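Local coordinates for protein inositol monophosphatase (Staphylococcus aureus, PDB 5J16) that probably hydrolyses myo-inositol monophosphates to inositol and phosphate in a metal-dependent reaction, and here holds D-myo-inositol-1-phosphate with calcium ions, at residues T86-D91 / I110-D115; N151-R156 / R252-E257; I162-L167 / A186-S191. All coordinates share one frame; numbering follows the deposited sequence.

Contact 1 of 3, residues T86-D91 / I110-D115. With CA (calcium ion), chain E; CA (calcium ion), chain F; IPD (D-myo-inositol-1-phosphate), chain G.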
loop_
_atom_site.group_PDB
_atom_site.type_symbol
_atom_site.label_atom_id
_atom_site.label_comp_id
_atom_site.label_asym_id
_atom_site.label_seq_id
_atom_site.Cartn_x
_atom_site.Cartn_y
_atom_site.Cartn_z
ATOM N N THR A 86 3.288 -23.567 25.952
ATOM C CA THR A 86 2.490 -22.933 24.924
ATOM C C THR A 86 2.612 -21.398 25.051
ATOM O O THR A 86 2.322 -20.799 26.097
ATOM C CB THR A 86 1.003 -23.324 24.995
ATOM O OG1 THR A 86 0.841 -24.746 24.933
ATOM C CG2 THR A 86 0.219 -22.702 23.814
ATOM N N VAL A 87 3.037 -20.769 23.964
ATOM C CA VAL A 87 3.285 -19.336 23.937
ATOM C C VAL A 87 2.444 -18.700 22.823
ATOM O O VAL A 87 2.414 -19.191 21.697
ATOM C CB VAL A 87 4.781 -19.070 23.771
ATOM C CG1 VAL A 87 5.066 -17.580 23.654
ATOM C CG2 VAL A 87 5.522 -19.688 24.956
ATOM N N TRP A 88 1.701 -17.676 23.224
ATOM C CA TRP A 88 0.888 -16.840 22.362
ATOM C C TRP A 88 1.640 -15.531 22.126
ATOM O O TRP A 88 1.956 -14.801 23.071
ATOM C CB TRP A 88 -0.447 -16.479 23.029
ATOM C CG TRP A 88 -1.345 -17.619 23.301
ATOM C CD1 TRP A 88 -1.143 -18.616 24.214
ATOM C CD2 TRP A 88 -2.634 -17.886 22.695
ATOM N NE1 TRP A 88 -2.202 -19.493 24.198
ATOM C CE2 TRP A 88 -3.135 -19.086 23.292
ATOM C CE3 TRP A 88 -3.404 -17.244 21.709
ATOM C CZ2 TRP A 88 -4.370 -19.646 22.953
ATOM C CZ3 TRP A 88 -4.622 -17.830 21.345
ATOM C CH2 TRP A 88 -5.096 -19.017 21.985
ATOM N N VAL A 89 1.901 -15.218 20.870
ATOM C CA VAL A 89 2.677 -14.012 20.552
ATOM C C VAL A 89 1.764 -13.090 19.758
ATOM O O VAL A 89 1.435 -13.347 18.625
ATOM C CB VAL A 89 4.147 -14.326 20.065
ATOM C CG1 VAL A 89 4.385 -15.773 19.661
ATOM C CG2 VAL A 89 4.685 -13.349 19.070
ATOM N N VAL A 90 1.293 -12.051 20.442
ATOM C CA VAL A 90 0.227 -11.219 19.970
ATOM C C VAL A 90 0.625 -9.768 19.778
ATOM O O VAL A 90 1.327 -9.168 20.558
ATOM C CB VAL A 90 -1.145 -11.420 20.736
ATOM C CG1 VAL A 90 -1.157 -12.615 21.688
ATOM C CG2 VAL A 90 -1.727 -10.148 21.365
ATOM N N ASP A 91 0.160 -9.249 18.657
ATOM C CA ASP A 91 0.155 -7.839 18.353
ATOM C C ASP A 91 -1.321 -7.561 18.225
ATOM O O ASP A 91 -1.961 -8.068 17.315
ATOM C CB ASP A 91 0.896 -7.567 17.035
ATOM C CG ASP A 91 1.229 -6.112 16.838
ATOM O OD1 ASP A 91 0.635 -5.267 17.524
ATOM O OD2 ASP A 91 2.083 -5.833 15.956
ATOM N N ILE A 110 -1.724 -13.097 15.753
ATOM C CA ILE A 110 -1.513 -14.122 16.784
ATOM C C ILE A 110 -0.800 -15.342 16.231
ATOM O O ILE A 110 -1.189 -15.913 15.227
ATOM C CB ILE A 110 -2.821 -14.611 17.468
ATOM C CG1 ILE A 110 -3.547 -13.444 18.140
ATOM C CG2 ILE A 110 -2.500 -15.677 18.521
ATOM C CD1 ILE A 110 -4.863 -13.815 18.773
ATOM N N GLY A 111 0.255 -15.723 16.931
ATOM C CA GLY A 111 1.043 -16.916 16.640
ATOM C C GLY A 111 1.134 -17.727 17.904
ATOM O O GLY A 111 1.508 -17.200 18.993
ATOM N N ILE A 112 0.756 -18.991 17.762
ATOM C CA ILE A 112 0.872 -19.978 18.836
ATOM C C ILE A 112 1.996 -20.952 18.543
ATOM O O ILE A 112 2.033 -21.589 17.493
ATOM C CB ILE A 112 -0.427 -20.749 19.025
ATOM C CG1 ILE A 112 -1.533 -19.744 19.387
ATOM C CG2 ILE A 112 -0.289 -21.831 20.095
ATOM C CD1 ILE A 112 -2.927 -20.326 19.222
ATOM N N TYR A 113 2.931 -21.001 19.474
ATOM C CA TYR A 113 4.047 -21.920 19.461
ATOM C C TYR A 113 3.860 -22.830 20.646
ATOM O O TYR A 113 3.302 -22.423 21.677
ATOM C CB TYR A 113 5.358 -21.174 19.615
ATOM C CG TYR A 113 5.837 -20.512 18.352
ATOM C CD1 TYR A 113 7.074 -20.826 17.826
ATOM C CD2 TYR A 113 5.058 -19.547 17.683
ATOM C CE1 TYR A 113 7.524 -20.225 16.685
ATOM C CE2 TYR A 113 5.506 -18.954 16.519
ATOM C CZ TYR A 113 6.751 -19.308 16.041
ATOM O OH TYR A 113 7.250 -18.745 14.912
ATOM N N ILE A 114 4.308 -24.059 20.479
ATOM C CA ILE A 114 4.294 -25.053 21.517
ATOM C C ILE A 114 5.685 -25.661 21.581
ATOM O O ILE A 114 6.172 -26.260 20.582
ATOM C CB ILE A 114 3.269 -26.168 21.242
ATOM C CG1 ILE A 114 1.855 -25.586 21.073
ATOM C CG2 ILE A 114 3.263 -27.164 22.405
ATOM C CD1 ILE A 114 0.851 -26.526 20.445
ATOM N N ASP A 115 6.313 -25.512 22.756
ATOM C CA ASP A 115 7.631 -26.091 23.061
ATOM C C ASP A 115 8.612 -25.501 22.074
ATOM O O ASP A 115 9.359 -26.240 21.436
ATOM C CB ASP A 115 7.643 -27.645 22.971
ATOM C CG ASP A 115 6.736 -28.327 24.006
ATOM O OD1 ASP A 115 6.517 -27.779 25.119
ATOM O OD2 ASP A 115 6.241 -29.440 23.705
HETATM CA CA CA E . 3.283 -4.136 15.194
HETATM CA CA CA F . 0.753 -2.871 17.927
HETATM C C1 IPD G . 4.533 -1.469 13.085
HETATM C C2 IPD G . 3.951 -1.915 11.755
HETATM C C3 IPD G . 4.695 -1.099 10.658
HETATM C C4 IPD G . 6.187 -1.425 10.625
HETATM C C5 IPD G . 6.847 -1.158 11.983
HETATM C C6 IPD G . 6.048 -1.853 13.157
HETATM P P1 IPD G . 2.697 -1.182 15.075
HETATM O O1 IPD G . 3.843 -2.016 14.196
HETATM O O2 IPD G . 4.133 -3.346 11.562
HETATM O O3 IPD G . 4.157 -1.296 9.372
HETATM O O4 IPD G . 6.821 -0.559 9.721
HETATM O O5 IPD G . 8.187 -1.664 11.874
HETATM O O6 IPD G . 6.554 -1.418 14.392
HETATM O O7 IPD G . 3.229 -0.087 15.960
HETATM O O8 IPD G . 1.649 -0.583 13.979
HETATM O O9 IPD G . 1.916 -2.383 15.879
HETATM O O HOH W 1 4.872 -3.778 16.981
#
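Trp88 and Ile112, a non-hydrogen-bonded antiparallel pair, sit opposite each other in register, side by side on one face of the sheet, the dense heart of the contact. Ile112 CD1 stands over one face of the indole, 3.8 Å from the centroid of the six-membered ring of Trp88 and 14° off the ring normal, a CH-pi contact. With its CG beside the backbone N (chi1 -64°), the indole runs alongside the Ile112 side chain, while Ile110 CG2 reaches Trp88 CE3 obliquely at 3.7 Å. Helix 10-31 covers this side through Leu11, Phe14 and Ala15, and the indole NE1 is hydrogen-bonded to His68. Val87 N gives a nearly straight bond of 2.8 Å to Tyr113 O, and Val89 N bonds Gly111 O at the same length; both pairs are reciprocated. The other face is sparser across the pair: Val89 CG1 comes no nearer to Tyr113 CD2 than 4.3 Å, and Ile241 and helix 214-225 (Trp215, Ala218) pack against it. Packing slackens toward the partly exposed end, where Thr86 OG1 lies 4.1 Å from Ile114 CG1. At the far end Asp91 enters the metal site: OD2 binds one calcium ion at 2.2 Å and OD1 the other at 2.4 Å, and substrate oxygen O9 links both ions. An apolar, regularly hydrogen-bonded strand pair thus presents a bridging carboxylate at the phosphate of the inositol monophosphatase site.

Contact 2 of 3, residues N151-R156 / R252-E257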
loop_
_atom_site.group_PDB
_atom_site.type_symbol
_atom_site.label_atom_id
_atom_site.label_comp_id
_atom_site.label_asym_id
_atom_site.label_seq_id
_atom_site.Cartn_x
_atom_site.Cartn_y
_atom_site.Cartn_z
ATOM N N ASN A 151 5.308 -19.773 -6.460
ATOM C CA ASN A 151 6.220 -20.109 -7.527
ATOM C C ASN A 151 7.404 -19.193 -7.395
ATOM O O ASN A 151 7.285 -18.097 -6.857
ATOM C CB ASN A 151 5.552 -19.884 -8.880
ATOM C CG ASN A 151 4.330 -20.775 -9.087
ATOM O OD1 ASN A 151 4.394 -22.009 -8.907
ATOM N ND2 ASN A 151 3.200 -20.155 -9.455
ATOM N N ASP A 152 8.567 -19.648 -7.851
ATOM C CA ASP A 152 9.741 -18.802 -7.864
ATOM C C ASP A 152 9.541 -17.635 -8.832
ATOM O O ASP A 152 8.829 -17.746 -9.816
ATOM C CB ASP A 152 10.973 -19.576 -8.288
ATOM C CG ASP A 152 11.449 -20.548 -7.243
ATOM O OD1 ASP A 152 10.889 -20.643 -6.142
ATOM O OD2 ASP A 152 12.432 -21.243 -7.533
ATOM N N SER A 153 10.182 -16.516 -8.519
ATOM C CA SER A 153 10.195 -15.347 -9.360
ATOM C C SER A 153 11.614 -14.835 -9.343
ATOM O O SER A 153 12.361 -15.110 -8.401
ATOM C CB SER A 153 9.264 -14.261 -8.777
ATOM O OG SER A 153 9.782 -13.737 -7.553
ATOM N N ASN A 154 11.967 -14.052 -10.353
ATOM C CA ASN A 154 13.224 -13.284 -10.367
ATOM C C ASN A 154 13.006 -11.896 -9.865
ATOM O O ASN A 154 11.921 -11.347 -10.000
ATOM C CB ASN A 154 13.791 -13.224 -11.780
ATOM C CG ASN A 154 14.144 -14.598 -12.279
ATOM O OD1 ASN A 154 15.042 -15.261 -11.725
ATOM N ND2 ASN A 154 13.405 -15.072 -13.273
ATOM N N LEU A 155 14.048 -11.299 -9.333
ATOM C CA LEU A 155 13.903 -9.957 -8.783
ATOM C C LEU A 155 13.389 -8.952 -9.805
ATOM O O LEU A 155 12.463 -8.196 -9.492
ATOM C CB LEU A 155 15.200 -9.459 -8.133
ATOM C CG LEU A 155 15.114 -8.129 -7.408
ATOM C CD1 LEU A 155 14.067 -8.172 -6.286
ATOM C CD2 LEU A 155 16.505 -7.791 -6.875
ATOM N N ARG A 156 13.931 -9.015 -11.030
ATOM C CA ARG A 156 13.614 -8.060 -12.076
ATOM C C ARG A 156 12.141 -8.161 -12.536
ATOM O O ARG A 156 11.663 -7.247 -13.178
ATOM C CB ARG A 156 14.617 -8.157 -13.248
ATOM N N ARG A 252 11.020 -18.810 -2.568
ATOM C CA ARG A 252 12.372 -19.356 -2.361
ATOM C C ARG A 252 13.357 -18.782 -3.359
ATOM O O ARG A 252 14.428 -18.311 -2.975
ATOM C CB ARG A 252 12.346 -20.877 -2.459
ATOM C CG ARG A 252 11.707 -21.491 -1.251
ATOM C CD ARG A 252 11.580 -23.006 -1.285
ATOM N NE ARG A 252 10.863 -23.448 -0.078
ATOM C CZ ARG A 252 11.376 -23.545 1.159
ATOM N NH1 ARG A 252 12.649 -23.265 1.410
ATOM N NH2 ARG A 252 10.587 -23.937 2.168
ATOM N N GLY A 253 12.950 -18.764 -4.631
ATOM C CA GLY A 253 13.835 -18.377 -5.711
ATOM C C GLY A 253 14.316 -16.949 -5.618
ATOM O O GLY A 253 15.507 -16.670 -5.782
ATOM N N LEU A 254 13.379 -16.048 -5.330
ATOM C CA LEU A 254 13.667 -14.644 -5.142
ATOM C C LEU A 254 14.379 -14.318 -3.815
ATOM O O LEU A 254 15.082 -13.313 -3.709
ATOM C CB LEU A 254 12.348 -13.907 -5.179
ATOM C CG LEU A 254 12.271 -12.538 -5.810
ATOM C CD1 LEU A 254 11.119 -11.824 -5.102
ATOM C CD2 LEU A 254 13.517 -11.705 -5.709
ATOM N N HIS A 255 14.154 -15.144 -2.789
ATOM C CA HIS A 255 14.913 -15.060 -1.512
ATOM C C HIS A 255 16.400 -15.327 -1.770
ATOM O O HIS A 255 17.240 -14.535 -1.334
ATOM C CB HIS A 255 14.361 -16.066 -0.459
ATOM C CG HIS A 255 14.727 -15.746 0.958
ATOM N ND1 HIS A 255 15.985 -15.964 1.460
ATOM C CD2 HIS A 255 13.995 -15.252 1.986
ATOM C CE1 HIS A 255 16.030 -15.594 2.731
ATOM N NE2 HIS A 255 14.829 -15.169 3.080
ATOM N N GLN A 256 16.702 -16.419 -2.487
ATOM C CA GLN A 256 18.098 -16.796 -2.864
ATOM C C GLN A 256 18.765 -15.620 -3.558
ATOM O O GLN A 256 19.931 -15.261 -3.254
ATOM C CB GLN A 256 18.164 -18.011 -3.834
ATOM C CG GLN A 256 17.907 -19.390 -3.218
ATOM C CD GLN A 256 17.138 -20.366 -4.146
ATOM O OE1 GLN A 256 16.261 -21.114 -3.685
ATOM N NE2 GLN A 256 17.457 -20.352 -5.450
ATOM N N GLU A 257 18.013 -15.020 -4.485
ATOM C CA GLU A 257 18.556 -13.941 -5.295
ATOM C C GLU A 257 18.796 -12.679 -4.477
ATOM O O GLU A 257 19.837 -12.045 -4.657
ATOM C CB GLU A 257 17.643 -13.639 -6.468
ATOM C CG GLU A 257 18.263 -12.645 -7.423
ATOM C CD GLU A 257 17.333 -12.186 -8.493
ATOM O OE1 GLU A 257 16.268 -12.828 -8.734
ATOM O OE2 GLU A 257 17.713 -11.168 -9.096
HETATM O O HOH W 2 15.974 -15.739 -8.961
#
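Segment 151-156 is an extended loop that enters a 3-10 turn at Leu155, and it passes over the first turn of helix 252-263; the nearest CA atoms are those of Asp152 and Gly253, 4.6 Å apart. Here Asp152 OD1 accepts a weak bond from Gly253 N, 3.2 Å long and bent to 138°, at the start of the helix. Further along, Ser153 OG lies 3.3 Å from Leu254 CG; the hydroxyl is bonded to Asn251 and Ser158. Leu254 CD2 continues to Leu155, meeting CD1 of that residue at 3.6 Å where the two side chains cross at about a right angle. A second, straighter bond comes from Glu257, whose extended chain leaves with CG anti to the backbone N (chi1 -173°) and carries OE1 to within 2.8 Å of Leu155 N. That N-H arrives on the syn side of the carboxylate, 35° out of its plane. A water lies within hydrogen-bonding distance of Asn154 OD1 and Glu257 OE1, 2.9 Å from the latter. Far from the bound inositol phosphate, this is a loop-on-helix junction of the C-terminal alpha/beta half, in which the loop leading into strand 159-161 rests on the helix that follows strand 245-251.

Contact 3 of 3, residues I162-L167 / A186-S191. With IPD (D-myo-inositol-1-phosphate), chain G.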
loop_
_atom_site.group_PDB
_atom_site.type_symbol
_atom_site.label_atom_id
_atom_site.label_comp_id
_atom_site.label_asym_id
_atom_site.label_seq_id
_atom_site.Cartn_x
_atom_site.Cartn_y
_atom_site.Cartn_z
ATOM N N ILE A 162 8.791 -2.663 0.606
ATOM C CA ILE A 162 9.758 -1.943 1.406
ATOM C C ILE A 162 9.434 -0.485 1.598
ATOM O O ILE A 162 9.195 0.249 0.658
ATOM C CB ILE A 162 11.152 -2.047 0.771
ATOM C CG1 ILE A 162 12.218 -1.518 1.720
ATOM C CG2 ILE A 162 11.205 -1.380 -0.593
ATOM C CD1 ILE A 162 13.612 -1.703 1.145
ATOM N N ASN A 163 9.504 -0.026 2.818
ATOM C CA ASN A 163 9.182 1.345 3.089
ATOM C C ASN A 163 10.263 2.366 2.652
ATOM O O ASN A 163 11.463 2.151 2.875
ATOM C CB ASN A 163 8.876 1.517 4.567
ATOM C CG ASN A 163 8.196 2.828 4.833
ATOM O OD1 ASN A 163 8.839 3.880 4.815
ATOM N ND2 ASN A 163 6.881 2.789 4.980
ATOM N N PRO A 164 9.835 3.515 2.070
ATOM C CA PRO A 164 10.768 4.591 1.779
ATOM C C PRO A 164 11.684 4.980 2.940
ATOM O O PRO A 164 12.803 5.406 2.709
ATOM C CB PRO A 164 9.835 5.773 1.466
ATOM C CG PRO A 164 8.652 5.139 0.891
ATOM C CD PRO A 164 8.470 3.874 1.637
ATOM N N ASN A 165 11.203 4.881 4.177
ATOM C CA ASN A 165 12.014 5.308 5.311
ATOM C C ASN A 165 13.373 4.579 5.419
ATOM O O ASN A 165 14.368 5.190 5.773
ATOM C CB ASN A 165 11.188 5.281 6.605
ATOM C CG ASN A 165 10.102 6.382 6.624
ATOM O OD1 ASN A 165 10.421 7.563 6.811
ATOM N ND2 ASN A 165 8.820 6.002 6.394
ATOM N N TRP A 166 13.425 3.313 5.027
ATOM C CA TRP A 166 14.674 2.535 5.074
ATOM C C TRP A 166 15.716 3.005 4.080
ATOM O O TRP A 166 16.892 2.782 4.310
ATOM C CB TRP A 166 14.425 0.994 4.913
ATOM C CG TRP A 166 13.392 0.536 5.827
ATOM C CD1 TRP A 166 12.263 -0.166 5.508
ATOM C CD2 TRP A 166 13.297 0.853 7.217
ATOM N NE1 TRP A 166 11.490 -0.350 6.630
ATOM C CE2 TRP A 166 12.093 0.273 7.692
ATOM C CE3 TRP A 166 14.125 1.541 8.118
ATOM C CZ2 TRP A 166 11.700 0.348 9.042
ATOM C CZ3 TRP A 166 13.732 1.622 9.452
ATOM C CH2 TRP A 166 12.528 1.022 9.905
ATOM N N LEU A 167 15.289 3.646 2.998
ATOM C CA LEU A 167 16.187 4.038 1.935
ATOM C C LEU A 167 16.975 5.301 2.268
ATOM O O LEU A 167 17.950 5.601 1.588
ATOM C CB LEU A 167 15.427 4.201 0.611
ATOM C CG LEU A 167 15.230 2.894 -0.145
ATOM C CD1 LEU A 167 14.363 1.929 0.664
ATOM C CD2 LEU A 167 14.660 3.138 -1.538
ATOM N N ALA A 186 8.036 -1.310 -6.333
ATOM C CA ALA A 186 8.129 -1.406 -4.871
ATOM C C ALA A 186 6.884 -0.848 -4.228
ATOM O O ALA A 186 6.350 0.109 -4.739
ATOM C CB ALA A 186 9.335 -0.651 -4.396
ATOM N N ARG A 187 6.430 -1.448 -3.130
ATOM C CA ARG A 187 5.160 -1.074 -2.467
ATOM C C ARG A 187 5.380 -0.916 -0.959
ATOM O O ARG A 187 6.414 -1.347 -0.425
ATOM C CB ARG A 187 4.095 -2.155 -2.710
ATOM C CG ARG A 187 3.768 -2.394 -4.172
ATOM C CD ARG A 187 2.793 -1.327 -4.702
ATOM N NE ARG A 187 2.426 -1.588 -6.100
ATOM C CZ ARG A 187 3.185 -1.283 -7.152
ATOM N NH1 ARG A 187 4.330 -0.686 -6.998
ATOM N NH2 ARG A 187 2.763 -1.537 -8.389
ATOM N N ALA A 188 4.424 -0.307 -0.276
ATOM C CA ALA A 188 4.546 -0.085 1.181
ATOM C C ALA A 188 3.179 0.214 1.770
ATOM O O ALA A 188 2.562 1.218 1.430
ATOM C CB ALA A 188 5.515 1.048 1.491
ATOM N N TYR A 189 2.716 -0.701 2.624
ATOM C CA TYR A 189 1.355 -0.724 3.126
ATOM C C TYR A 189 1.248 -0.326 4.583
ATOM O O TYR A 189 0.152 0.004 5.054
ATOM C CB TYR A 189 0.735 -2.114 2.844
ATOM C CG TYR A 189 0.743 -2.486 1.332
ATOM C CD1 TYR A 189 0.215 -1.623 0.380
ATOM C CD2 TYR A 189 1.241 -3.701 0.886
ATOM C CE1 TYR A 189 0.201 -1.949 -0.964
ATOM C CE2 TYR A 189 1.232 -4.035 -0.453
ATOM C CZ TYR A 189 0.710 -3.151 -1.375
ATOM O OH TYR A 189 0.684 -3.461 -2.717
ATOM N N GLY A 190 2.351 -0.302 5.315
ATOM C CA GLY A 190 2.284 0.089 6.719
ATOM C C GLY A 190 1.723 -0.953 7.681
ATOM O O GLY A 190 1.237 -0.593 8.783
ATOM N N SER A 191 1.798 -2.229 7.294
ATOM C CA SER A 191 1.553 -3.330 8.255
ATOM C C SER A 191 2.458 -4.488 7.941
ATOM O O SER A 191 2.294 -5.156 6.920
ATOM C CB SER A 191 0.092 -3.815 8.251
ATOM O OG SER A 191 -0.052 -5.056 8.947
HETATM C C1 IPD G . 4.533 -1.469 13.085
HETATM C C2 IPD G . 3.951 -1.915 11.755
HETATM C C3 IPD G . 4.695 -1.099 10.658
HETATM C C4 IPD G . 6.187 -1.425 10.625
HETATM C C5 IPD G . 6.847 -1.158 11.983
HETATM C C6 IPD G . 6.048 -1.853 13.157
HETATM P P1 IPD G . 2.697 -1.182 15.075
HETATM O O1 IPD G . 3.843 -2.016 14.196
HETATM O O2 IPD G . 4.133 -3.346 11.562
HETATM O O3 IPD G . 4.157 -1.296 9.372
HETATM O O4 IPD G . 6.821 -0.559 9.721
HETATM O O5 IPD G . 8.187 -1.664 11.874
HETATM O O6 IPD G . 6.554 -1.418 14.392
HETATM O O7 IPD G . 3.229 -0.087 15.960
HETATM O O8 IPD G . 1.649 -0.583 13.979
HETATM O O9 IPD G . 1.916 -2.383 15.879
HETATM O O HOH W 3 5.620 -0.138 5.081
#
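Ala186, on strand 185-187 at one margin of its sheet within this chain, turns its CB toward Ile162 and meets CG2 of that residue at 4.3 Å. Arg187 sends its side chain away, but Ile162 N lies nearly in line with the C=O of Arg187, 2.9 Å from its O, though the N-H is bent (149°). The Arg187 guanidinium is held by Ala186 O, Ser185 and Asn98 of the second subunit. Ala188 then sets its methyl against the turn, with CB 4.0 Å from Asn163 CA and 4.1 Å from Pro164 CD. At Gly190 the chain bends away, and its N and Asn163 ND2 both donate to one water, 3.2 Å from ND2. This ND2 also reaches Ala186 O of the second subunit. Asn163, an N-cap residue, swings its amide away from its own N (chi1 -165°): OD1 accepts from Asn165 N at 2.6 Å on an in-plane lone pair, and from Asn165 ND2 tilted from the plane. Ser191 is another N-cap through OG, which bonds Leu194 N and Asp94; Ser191 N is 3.3 Å from substrate O3. A strand end thus runs into a capped helix start at the inositol end of the active site, beside the dimer interface.

Overall arrangement
Contacts 1 and 3 are buried and both reach the bound inositol phosphate, from opposite sides of the chain's centre: residues 86-91 supply a carboxylate to the calcium ions, residues 186-191 backbone near the ring hydroxyl O3. Contact 1 belongs to the seven-stranded sheet and relies on regular antiparallel bonding and apolar cover. Contact 3, at the margin of this chain's five-stranded sheet, has a single direct backbone bond, helix caps, and bonds to the second subunit. Contact 2 is more exposed and touches no ligand, metal or other subunit; its two direct bonds, one weak, run from backbone N-H to carboxylates. Contacts 2 and 3 share one alpha/beta half, contact 3 falling between the segments of contact 2 in sequence.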